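Local coordinates for cell wall surface anchor family protein (Streptococcus agalactiae serogroup V, PDB 3PF2) that forms the shaft of the group B streptococcal pilus as its major subunit, represented here by a C-terminal fragment with Ig-like domains and bound calcium, at residues P7-V13 / S171-P177; L33-I37 / A130-I134; F47-F53 / N89-F95; Y59-I65 / Y78-P83. Residues are numbered along the deposited sequence.

Interaction 1 of 4, residues P7-V13 / S171-P177. With CA (calcium ion), chain B.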
# COMPACT_ATOMS: atom_id res chain seq x y z
N PRO A 7 -20.47 9.80 -15.32
CA PRO A 7 -19.72 9.35 -14.12
C PRO A 7 -18.61 10.29 -13.59
O PRO A 7 -17.81 10.80 -14.36
CB PRO A 7 -19.09 8.03 -14.56
CG PRO A 7 -19.97 7.54 -15.69
CD PRO A 7 -20.39 8.80 -16.41
N LYS A 8 -18.63 10.51 -12.28
CA LYS A 8 -17.51 11.14 -11.58
C LYS A 8 -16.79 9.99 -10.89
O LYS A 8 -17.43 9.04 -10.43
CB LYS A 8 -18.03 12.11 -10.53
CG LYS A 8 -18.48 13.46 -11.08
CD LYS A 8 -19.86 13.34 -11.70
CE LYS A 8 -20.30 14.64 -12.29
NZ LYS A 8 -21.40 14.35 -13.26
N THR A 9 -15.47 10.08 -10.81
CA THR A 9 -14.67 8.99 -10.25
C THR A 9 -13.77 9.47 -9.13
O THR A 9 -13.41 10.63 -9.07
CB THR A 9 -13.82 8.29 -11.34
OG1 THR A 9 -13.16 9.28 -12.15
CG2 THR A 9 -14.72 7.43 -12.24
N ASP A 10 -13.42 8.56 -8.23
CA ASP A 10 -12.47 8.85 -7.16
C ASP A 10 -11.83 7.54 -6.76
O ASP A 10 -12.37 6.47 -7.04
CB ASP A 10 -13.19 9.46 -5.95
CG ASP A 10 -12.26 9.70 -4.76
OD1 ASP A 10 -11.13 10.13 -4.97
OD2 ASP A 10 -12.67 9.47 -3.61
N LYS A 11 -10.69 7.61 -6.07
CA LYS A 11 -10.08 6.41 -5.52
C LYS A 11 -9.71 6.69 -4.06
O LYS A 11 -9.29 7.80 -3.73
CB LYS A 11 -8.83 6.03 -6.33
CG LYS A 11 -8.25 4.62 -6.06
CD LYS A 11 -7.00 4.37 -6.89
CE LYS A 11 -6.41 2.98 -6.64
NZ LYS A 11 -5.33 2.63 -7.61
N ASP A 12 -9.92 5.70 -3.20
CA ASP A 12 -9.53 5.76 -1.79
C ASP A 12 -8.59 4.59 -1.48
O ASP A 12 -8.37 3.72 -2.31
CB ASP A 12 -10.75 5.63 -0.88
CG ASP A 12 -11.72 6.80 -0.98
OD1 ASP A 12 -11.35 7.85 -1.58
OD2 ASP A 12 -12.85 6.66 -0.48
N VAL A 13 -8.03 4.61 -0.27
CA VAL A 13 -7.24 3.50 0.23
C VAL A 13 -7.62 3.22 1.67
O VAL A 13 -8.02 4.13 2.40
CB VAL A 13 -5.73 3.79 0.12
CG1 VAL A 13 -5.29 4.90 1.11
CG2 VAL A 13 -4.91 2.51 0.28
N SER A 171 -13.37 9.48 -17.55
CA SER A 171 -13.58 10.09 -16.24
C SER A 171 -12.38 9.67 -15.40
O SER A 171 -11.97 8.51 -15.43
CB SER A 171 -14.88 9.62 -15.58
OG SER A 171 -15.03 10.18 -14.28
N ASN A 172 -11.82 10.62 -14.65
CA ASN A 172 -10.62 10.39 -13.86
C ASN A 172 -10.79 11.00 -12.47
O ASN A 172 -11.39 12.08 -12.34
CB ASN A 172 -9.39 11.03 -14.55
CG ASN A 172 -9.15 10.49 -15.96
OD1 ASN A 172 -8.43 9.52 -16.15
ND2 ASN A 172 -9.79 11.11 -16.94
N PRO A 173 -10.25 10.34 -11.43
CA PRO A 173 -10.23 11.01 -10.11
C PRO A 173 -9.41 12.32 -10.13
O PRO A 173 -8.30 12.36 -10.67
CB PRO A 173 -9.54 9.97 -9.21
CG PRO A 173 -9.85 8.65 -9.86
CD PRO A 173 -9.76 8.95 -11.35
N PRO A 174 -9.98 13.41 -9.58
CA PRO A 174 -9.22 14.67 -9.51
C PRO A 174 -8.02 14.57 -8.57
O PRO A 174 -6.99 15.21 -8.83
CB PRO A 174 -10.23 15.67 -8.93
CG PRO A 174 -11.57 15.10 -9.24
CD PRO A 174 -11.41 13.61 -9.34
N ARG A 175 -8.17 13.78 -7.50
CA ARG A 175 -7.15 13.68 -6.45
C ARG A 175 -6.87 12.21 -6.21
O ARG A 175 -7.82 11.40 -6.19
CB ARG A 175 -7.63 14.35 -5.17
CG ARG A 175 -7.78 15.88 -5.29
CD ARG A 175 -8.78 16.44 -4.28
NE ARG A 175 -10.18 16.20 -4.66
CZ ARG A 175 -10.88 16.96 -5.50
NH1 ARG A 175 -10.32 18.04 -6.06
NH2 ARG A 175 -12.14 16.65 -5.78
N LYS A 176 -5.58 11.89 -6.05
CA LYS A 176 -5.08 10.50 -5.95
C LYS A 176 -4.79 10.14 -4.49
O LYS A 176 -4.16 10.93 -3.77
CB LYS A 176 -3.80 10.33 -6.76
CG LYS A 176 -3.92 10.62 -8.26
CD LYS A 176 -2.63 10.16 -8.98
CE LYS A 176 -2.56 10.68 -10.43
NZ LYS A 176 -1.42 10.02 -11.15
N PRO A 177 -5.24 8.95 -4.05
CA PRO A 177 -4.79 8.44 -2.74
C PRO A 177 -3.37 7.89 -2.83
O PRO A 177 -2.86 7.67 -3.93
CB PRO A 177 -5.79 7.32 -2.44
CG PRO A 177 -6.18 6.80 -3.81
CD PRO A 177 -6.17 8.03 -4.72
CA CA B . -10.37 9.59 -2.62
O HOH W 1 -14.23 12.51 -11.88
O HOH W 2 -10.78 12.76 -6.19
O HOH W 3 -8.64 10.99 -3.43
O HOH W 4 -11.33 11.34 -1.31
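Two extended segments can run side by side without forming a sheet, and P7-V13 with S171-P177, 14° apart in direction, is a clear case. Direct hydrogen bonding is confined to one end: S171 OG donates to P7 O (2.8 Å), and T9 OG1 donates to S171 OG (3.0 Å). Water continues the link: one molecule accepts from T9 N and lies within hydrogen-bonding distance of N172 O (both 2.9 Å), while another joins D10 OD1 (2.9 Å) to R175 N (3.1 Å). Prolines supply the packing. P173 CB lies 3.7 Å from D10 CA, and P177 CG sits 3.3 Å from K11 O. The calcium ion is bound by D10 OD1 and OD2 (2.5 Å each), K11 O (2.4 Å) and D12 OD1 (2.2 Å), with D19 and two waters; one water donates to R175 O (2.9 Å), tying in the second segment indirectly. K34 NZ pairs with D10 and D12, while K11 NZ, in its isopeptide link to N152, also donates to D51. Strand 9-13, outermost in its sheet, pairs with strand 29-35; helix 116-121 touches K8, D10 and P174, and strand 155-159 packs against P7, T9 and S171.

Interaction 2 of 4, residues L33-I37 / A130-I134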
# COMPACT_ATOMS: atom_id res chain seq x y z
N LEU A 33 -11.86 1.67 -5.89
CA LEU A 33 -12.15 2.41 -7.12
C LEU A 33 -13.61 2.78 -7.06
O LEU A 33 -14.47 1.91 -6.86
CB LEU A 33 -11.87 1.54 -8.35
CG LEU A 33 -10.44 1.24 -8.83
CD1 LEU A 33 -9.39 1.18 -7.74
CD2 LEU A 33 -10.37 0.02 -9.77
N LYS A 34 -13.92 4.05 -7.24
CA LYS A 34 -15.26 4.54 -6.97
C LYS A 34 -15.79 5.31 -8.16
O LYS A 34 -15.07 6.12 -8.71
CB LYS A 34 -15.27 5.47 -5.75
CG LYS A 34 -14.66 4.85 -4.48
CD LYS A 34 -14.05 5.95 -3.57
CE LYS A 34 -15.12 6.91 -2.99
NZ LYS A 34 -14.51 7.97 -2.13
N SER A 35 -17.04 5.08 -8.53
CA SER A 35 -17.67 5.86 -9.59
C SER A 35 -19.11 6.15 -9.23
O SER A 35 -19.80 5.29 -8.70
CB SER A 35 -17.68 5.09 -10.91
OG SER A 35 -18.24 5.88 -11.95
N THR A 36 -19.57 7.35 -9.56
CA THR A 36 -21.01 7.57 -9.56
C THR A 36 -21.65 6.79 -10.71
O THR A 36 -21.00 6.47 -11.70
CB THR A 36 -21.39 9.07 -9.65
OG1 THR A 36 -20.92 9.61 -10.89
CG2 THR A 36 -20.76 9.86 -8.51
N ILE A 37 -22.92 6.46 -10.54
CA ILE A 37 -23.67 5.71 -11.55
C ILE A 37 -24.92 6.52 -11.90
O ILE A 37 -25.64 6.94 -11.00
CB ILE A 37 -24.07 4.30 -11.03
CG1 ILE A 37 -22.84 3.42 -10.77
CG2 ILE A 37 -25.03 3.61 -11.98
CD1 ILE A 37 -21.94 3.14 -12.00
N ALA A 130 -25.89 5.71 -2.92
CA ALA A 130 -25.27 4.59 -3.63
C ALA A 130 -24.32 5.02 -4.73
O ALA A 130 -24.57 6.01 -5.44
CB ALA A 130 -26.34 3.67 -4.24
N PHE A 131 -23.25 4.24 -4.89
CA PHE A 131 -22.28 4.44 -5.97
C PHE A 131 -21.59 3.11 -6.27
O PHE A 131 -21.78 2.13 -5.53
CB PHE A 131 -21.27 5.54 -5.59
CG PHE A 131 -20.40 5.19 -4.42
CD1 PHE A 131 -19.15 4.59 -4.64
CD2 PHE A 131 -20.81 5.46 -3.11
CE1 PHE A 131 -18.33 4.23 -3.55
CE2 PHE A 131 -19.99 5.11 -2.03
CZ PHE A 131 -18.74 4.51 -2.27
N LEU A 132 -20.82 3.05 -7.35
CA LEU A 132 -20.08 1.85 -7.72
C LEU A 132 -18.77 1.79 -6.95
O LEU A 132 -17.95 2.71 -7.02
CB LEU A 132 -19.81 1.78 -9.23
CG LEU A 132 -18.99 0.58 -9.72
CD1 LEU A 132 -19.79 -0.71 -9.58
CD2 LEU A 132 -18.50 0.74 -11.16
N GLU A 133 -18.60 0.70 -6.20
CA GLU A 133 -17.45 0.51 -5.34
C GLU A 133 -16.72 -0.76 -5.73
O GLU A 133 -17.31 -1.84 -5.74
CB GLU A 133 -17.90 0.47 -3.88
CG GLU A 133 -16.83 0.04 -2.88
CD GLU A 133 -17.40 -0.21 -1.49
OE1 GLU A 133 -18.61 0.04 -1.23
OE2 GLU A 133 -16.62 -0.66 -0.62
N ILE A 134 -15.44 -0.62 -6.05
CA ILE A 134 -14.60 -1.75 -6.46
C ILE A 134 -13.39 -1.85 -5.53
O ILE A 134 -12.43 -1.09 -5.67
CB ILE A 134 -14.09 -1.63 -7.93
CG1 ILE A 134 -15.25 -1.38 -8.90
CG2 ILE A 134 -13.26 -2.87 -8.32
CD1 ILE A 134 -14.79 -1.13 -10.31
O HOH W 5 -23.68 7.04 -7.85
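In this Ig-like β-sandwich, strand 29-35 pairs antiparallel with strand 132-140 inside one sheet, the short segments at 170° with axes 4.8 Å apart. L33 opens a hydrogen-bonded pair with I134: L33 N donates to I134 O and I134 N to L33 O, both at 2.8 Å. The CB atoms of L33 and I134 are 3.9 Å apart on the face turned to the sandwich core, where I49 and I93 of the opposing sheet meet I134. K34, in a non-hydrogen-bonded pair with E133, points to the other face; its CG touches F131 CE1 at 3.8 Å, and its amine reaches D10 and D12 of a calcium site. S35 then repeats the paired bonding with L132, S35 N to L132 O at 3.0 Å and L132 N to S35 O at 2.8 Å. T36 turns its CA-to-CB bond away from 130-134, and its hydroxyl accepts from K8 N, just before strand 9-13. Direct backbone pairing has stopped by I37, although its CD1 packs on L132 CB at 3.7 Å. There a water takes over, accepting from I37 N at 2.9 Å and donating to A130 O at 2.8 Å.

Interaction 3 of 4, residues F47-F53 / N89-F95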
# COMPACT_ATOMS: atom_id res chain seq x y z
N PHE A 47 -18.39 0.60 -20.35
CA PHE A 47 -18.09 1.05 -18.99
C PHE A 47 -16.90 0.21 -18.57
O PHE A 47 -17.05 -0.89 -18.02
CB PHE A 47 -19.31 0.85 -18.08
CG PHE A 47 -19.25 1.63 -16.80
CD1 PHE A 47 -19.97 2.80 -16.65
CD2 PHE A 47 -18.49 1.17 -15.72
CE1 PHE A 47 -19.93 3.54 -15.47
CE2 PHE A 47 -18.44 1.89 -14.53
CZ PHE A 47 -19.17 3.07 -14.40
N GLU A 48 -15.71 0.73 -18.85
CA GLU A 48 -14.47 -0.02 -18.68
C GLU A 48 -13.51 0.77 -17.82
O GLU A 48 -13.23 1.95 -18.09
CB GLU A 48 -13.82 -0.28 -20.04
CG GLU A 48 -14.56 -1.26 -20.94
CD GLU A 48 -13.92 -1.41 -22.31
OE1 GLU A 48 -12.86 -0.80 -22.55
OE2 GLU A 48 -14.48 -2.15 -23.16
N ILE A 49 -12.99 0.11 -16.79
CA ILE A 49 -12.05 0.74 -15.86
C ILE A 49 -10.66 0.17 -16.07
O ILE A 49 -10.49 -1.04 -16.14
CB ILE A 49 -12.55 0.58 -14.41
CG1 ILE A 49 -13.70 1.58 -14.18
CG2 ILE A 49 -11.40 0.80 -13.40
CD1 ILE A 49 -14.45 1.43 -12.88
N THR A 50 -9.67 1.05 -16.18
CA THR A 50 -8.27 0.63 -16.33
C THR A 50 -7.42 1.27 -15.24
O THR A 50 -7.45 2.49 -15.06
CB THR A 50 -7.71 1.02 -17.70
OG1 THR A 50 -8.50 0.40 -18.74
CG2 THR A 50 -6.26 0.59 -17.84
N ASP A 51 -6.66 0.45 -14.52
CA ASP A 51 -5.81 0.91 -13.42
C ASP A 51 -4.41 0.36 -13.63
O ASP A 51 -4.18 -0.85 -13.50
CB ASP A 51 -6.41 0.43 -12.10
CG ASP A 51 -5.72 1.02 -10.87
OD1 ASP A 51 -4.50 1.28 -10.93
OD2 ASP A 51 -6.43 1.19 -9.86
N LYS A 52 -3.47 1.25 -13.99
CA LYS A 52 -2.08 0.88 -14.14
C LYS A 52 -1.40 1.05 -12.78
O LYS A 52 -1.20 2.17 -12.31
CB LYS A 52 -1.39 1.73 -15.22
CG LYS A 52 0.07 1.33 -15.47
CD LYS A 52 0.68 2.05 -16.66
CE LYS A 52 2.20 2.08 -16.58
NZ LYS A 52 2.83 0.77 -16.28
N PHE A 53 -1.11 -0.07 -12.12
CA PHE A 53 -0.50 0.01 -10.79
C PHE A 53 0.98 0.37 -10.85
O PHE A 53 1.71 -0.15 -11.69
CB PHE A 53 -0.75 -1.28 -9.99
CG PHE A 53 -2.16 -1.42 -9.54
CD1 PHE A 53 -2.61 -0.75 -8.40
CD2 PHE A 53 -3.07 -2.20 -10.27
CE1 PHE A 53 -3.95 -0.86 -7.98
CE2 PHE A 53 -4.39 -2.32 -9.85
CZ PHE A 53 -4.83 -1.66 -8.71
N ASN A 89 1.59 -4.24 -15.51
CA ASN A 89 0.95 -4.15 -14.18
C ASN A 89 -0.43 -3.49 -14.22
O ASN A 89 -0.81 -2.76 -13.30
CB ASN A 89 1.88 -3.43 -13.19
CG ASN A 89 1.74 -3.95 -11.77
OD1 ASN A 89 1.40 -5.11 -11.56
ND2 ASN A 89 2.04 -3.09 -10.79
N THR A 90 -1.19 -3.76 -15.28
CA THR A 90 -2.44 -3.06 -15.54
C THR A 90 -3.66 -3.94 -15.33
O THR A 90 -3.79 -5.01 -15.94
CB THR A 90 -2.45 -2.46 -16.98
OG1 THR A 90 -1.40 -1.49 -17.10
CG2 THR A 90 -3.77 -1.78 -17.29
N LEU A 91 -4.55 -3.47 -14.45
CA LEU A 91 -5.86 -4.07 -14.23
C LEU A 91 -6.91 -3.44 -15.15
O LEU A 91 -6.98 -2.21 -15.27
CB LEU A 91 -6.27 -3.88 -12.77
CG LEU A 91 -7.68 -4.28 -12.32
CD1 LEU A 91 -7.91 -5.80 -12.46
CD2 LEU A 91 -7.93 -3.83 -10.87
N LYS A 92 -7.72 -4.27 -15.79
CA LYS A 92 -8.86 -3.77 -16.53
C LYS A 92 -10.11 -4.49 -16.08
O LYS A 92 -10.11 -5.72 -16.02
CB LYS A 92 -8.66 -3.95 -18.03
CG LYS A 92 -9.71 -3.25 -18.88
CD LYS A 92 -9.64 -3.75 -20.32
CE LYS A 92 -8.43 -3.22 -21.06
NZ LYS A 92 -8.34 -3.91 -22.39
N ILE A 93 -11.15 -3.74 -15.72
CA ILE A 93 -12.44 -4.30 -15.33
C ILE A 93 -13.50 -3.82 -16.32
O ILE A 93 -13.77 -2.63 -16.43
CB ILE A 93 -12.84 -3.94 -13.89
CG1 ILE A 93 -11.79 -4.49 -12.90
CG2 ILE A 93 -14.26 -4.45 -13.56
CD1 ILE A 93 -11.94 -3.95 -11.52
N THR A 94 -14.10 -4.77 -17.03
CA THR A 94 -15.03 -4.46 -18.10
C THR A 94 -16.44 -4.86 -17.69
O THR A 94 -16.71 -6.05 -17.45
CB THR A 94 -14.63 -5.18 -19.41
OG1 THR A 94 -13.27 -4.88 -19.73
CG2 THR A 94 -15.54 -4.78 -20.57
N PHE A 95 -17.31 -3.87 -17.57
CA PHE A 95 -18.70 -4.13 -17.27
C PHE A 95 -19.40 -4.45 -18.58
O PHE A 95 -19.17 -3.79 -19.59
CB PHE A 95 -19.32 -2.96 -16.48
CG PHE A 95 -18.76 -2.84 -15.09
CD1 PHE A 95 -17.51 -2.24 -14.87
CD2 PHE A 95 -19.47 -3.34 -13.99
CE1 PHE A 95 -16.97 -2.15 -13.58
CE2 PHE A 95 -18.93 -3.26 -12.69
CZ PHE A 95 -17.68 -2.66 -12.49
O HOH W 6 -17.81 -2.19 -21.02
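Regular β-pairing can be read as bookkeeping of amides and carbonyls, and 47-53 against 89-95 balances well. I49 N donates to I93 O (2.9 Å) and I93 N to I49 O (2.8 Å); D51 N likewise donates to L91 O and L91 N to D51 O, both at 2.8 Å. F95 N reaches F47 O (3.0 Å), while F47 N and F95 O share a water, at 2.9 and 2.5 Å. These strands are inner members of one sheet of the Ig-like sandwich, so the backbones of E48 and T50 bond outward to Q157 and E155, and those of K92 and T94 to D81 and T79. Inward lie I49, I93 and L91, with the edge of F47 toward the face of F95 (centroids 5.5 Å apart). D51, on that same face, accepts from the isopeptide-forming K11. At the far end, where N89 has a left-handed backbone conformation, N89 O accepts from F53 N (3.0 Å) and N89 ND2 donates to F53 O (3.1 Å) and also to L57 O.

Interaction 4 of 4, residues Y59-I65 / Y78-P83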
# COMPACT_ATOMS: atom_id res chain seq x y z
N TYR A 59 -0.62 -6.14 -7.19
CA TYR A 59 -2.02 -6.52 -7.22
C TYR A 59 -2.23 -7.94 -6.68
O TYR A 59 -1.45 -8.86 -6.98
CB TYR A 59 -2.53 -6.44 -8.67
CG TYR A 59 -3.85 -7.15 -8.94
CD1 TYR A 59 -5.06 -6.48 -8.84
CD2 TYR A 59 -3.87 -8.50 -9.32
CE1 TYR A 59 -6.27 -7.13 -9.09
CE2 TYR A 59 -5.05 -9.16 -9.56
CZ TYR A 59 -6.25 -8.47 -9.46
OH TYR A 59 -7.44 -9.10 -9.71
N LYS A 60 -3.27 -8.11 -5.87
CA LYS A 60 -3.60 -9.42 -5.29
C LYS A 60 -4.89 -9.99 -5.85
O LYS A 60 -4.92 -11.13 -6.31
CB LYS A 60 -3.67 -9.39 -3.76
CG LYS A 60 -2.33 -9.21 -3.07
CD LYS A 60 -1.37 -10.36 -3.40
CE LYS A 60 0.06 -9.98 -3.04
NZ LYS A 60 0.99 -11.14 -3.22
N SER A 61 -5.96 -9.21 -5.79
CA SER A 61 -7.28 -9.67 -6.24
C SER A 61 -8.25 -8.51 -6.28
O SER A 61 -7.97 -7.44 -5.72
CB SER A 61 -7.84 -10.73 -5.27
OG SER A 61 -7.84 -10.23 -3.95
N VAL A 62 -9.39 -8.73 -6.94
CA VAL A 62 -10.52 -7.81 -6.85
C VAL A 62 -11.54 -8.43 -5.90
O VAL A 62 -11.81 -9.64 -5.96
CB VAL A 62 -11.16 -7.54 -8.24
CG1 VAL A 62 -12.38 -6.64 -8.11
CG2 VAL A 62 -10.13 -6.94 -9.23
N GLY A 63 -12.11 -7.59 -5.03
CA GLY A 63 -13.05 -8.03 -4.01
C GLY A 63 -14.49 -8.00 -4.47
O GLY A 63 -14.79 -8.18 -5.65
N LYS A 64 -15.40 -7.74 -3.53
CA LYS A 64 -16.82 -7.78 -3.83
C LYS A 64 -17.27 -6.41 -4.36
O LYS A 64 -17.25 -5.43 -3.64
CB LYS A 64 -17.60 -8.18 -2.58
CG LYS A 64 -18.94 -8.82 -2.88
CD LYS A 64 -19.55 -9.51 -1.66
CE LYS A 64 -20.07 -8.50 -0.64
NZ LYS A 64 -20.83 -9.16 0.46
N ILE A 65 -17.70 -6.38 -5.63
CA ILE A 65 -18.15 -5.13 -6.26
C ILE A 65 -19.60 -4.82 -5.88
O ILE A 65 -20.47 -5.68 -6.02
CB ILE A 65 -17.94 -5.17 -7.80
CG1 ILE A 65 -16.46 -5.36 -8.12
CG2 ILE A 65 -18.51 -3.91 -8.48
CD1 ILE A 65 -16.10 -5.29 -9.59
N TYR A 78 -19.60 -8.44 -15.09
CA TYR A 78 -18.31 -7.85 -15.43
C TYR A 78 -17.22 -8.90 -15.60
O TYR A 78 -17.38 -10.03 -15.14
CB TYR A 78 -17.89 -6.84 -14.33
CG TYR A 78 -17.57 -7.46 -12.97
CD1 TYR A 78 -16.30 -7.97 -12.70
CD2 TYR A 78 -18.53 -7.51 -11.96
CE1 TYR A 78 -16.00 -8.54 -11.48
CE2 TYR A 78 -18.22 -8.08 -10.69
CZ TYR A 78 -16.95 -8.59 -10.48
OH TYR A 78 -16.60 -9.16 -9.27
N THR A 79 -16.13 -8.53 -16.26
CA THR A 79 -14.95 -9.38 -16.39
C THR A 79 -13.68 -8.66 -15.94
O THR A 79 -13.59 -7.43 -15.97
CB THR A 79 -14.74 -9.89 -17.85
OG1 THR A 79 -14.29 -8.82 -18.68
CG2 THR A 79 -16.03 -10.48 -18.41
N ILE A 80 -12.70 -9.45 -15.53
CA ILE A 80 -11.44 -8.93 -15.04
C ILE A 80 -10.28 -9.37 -15.94
O ILE A 80 -10.20 -10.54 -16.34
CB ILE A 80 -11.20 -9.43 -13.59
CG1 ILE A 80 -12.13 -8.68 -12.63
CG2 ILE A 80 -9.73 -9.31 -13.19
CD1 ILE A 80 -12.36 -9.43 -11.31
N ASP A 81 -9.40 -8.42 -16.27
CA ASP A 81 -8.13 -8.71 -16.89
C ASP A 81 -7.05 -8.31 -15.88
O ASP A 81 -6.87 -7.12 -15.60
CB ASP A 81 -7.99 -7.92 -18.20
CG ASP A 81 -6.76 -8.29 -18.99
OD1 ASP A 81 -6.42 -9.50 -19.07
OD2 ASP A 81 -6.12 -7.38 -19.55
N GLU A 82 -6.37 -9.29 -15.30
CA GLU A 82 -5.43 -9.02 -14.20
C GLU A 82 -4.10 -8.43 -14.66
O GLU A 82 -3.67 -8.68 -15.79
CB GLU A 82 -5.18 -10.30 -13.38
CG GLU A 82 -6.42 -10.84 -12.70
CD GLU A 82 -6.40 -12.35 -12.52
OE1 GLU A 82 -5.33 -12.92 -12.20
OE2 GLU A 82 -7.47 -12.98 -12.70
N PRO A 83 -3.44 -7.64 -13.79
CA PRO A 83 -2.11 -7.09 -14.05
C PRO A 83 -1.09 -8.19 -14.28
O PRO A 83 -1.10 -9.19 -13.56
CB PRO A 83 -1.77 -6.38 -12.73
CG PRO A 83 -3.06 -6.01 -12.17
CD PRO A 83 -4.01 -7.12 -12.54
O HOH W 7 -14.36 -9.72 -8.03
O HOH W 8 -18.07 -8.93 -7.22
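Where the two sheets of a β-sandwich face each other near its margin, side chains and water do the joining, as between 59-65 in one sheet and 78-83 in the other. The nearest CA atoms of Y59 and P83 are already 6.9 Å apart, too far for backbone pairing. Two CH-π contacts mark the ends: P83 CD sits 3.6 Å from the centroid of the Y59 ring, and I65 CD1 lies 3.6 Å from that of the Y78 ring, each over a face. Between them V62 CB meets I80 CD1 at 3.8 Å, and Y59 OH lies 3.6 Å from E82 CG. K60 and S61 both oppose A137 in a classic β-bulge, while Y59 and V62 direct their CB atoms toward the other sheet. L91, in the strand next to 78-81, touches Y59, I80 and P83. The Y78 hydroxyl has two waters: one lies 2.6 Å from Y78 OH and donates to G63 O at 2.9 Å, the other lies 2.5 Å from Y78 OH and accepts from I65 N at 3.0 Å.

Four contacts in one sandwich domain illustrate how chemistry follows position. Interactions 2 and 3 are backbone pairings within opposite sheets, and their inward side chains meet: I134 CD1 lies 3.6 Å from I49 CD1. Interaction 2 is almost wholly buried, whereas interaction 3 has one face exposed. Interaction 4 joins the two sheets by apolar contacts and water toward the margin, sharing strand neighbours with both. Interaction 1 is largely buried and mixes serine and threonine hydrogen bonds, proline packing and water links to a calcium site. Charges connect it to two others: K34 NZ of interaction 2 is 2.7 Å from D12 OD2, and K11 NZ is 2.9 Å from D51 OD2 of interaction 3.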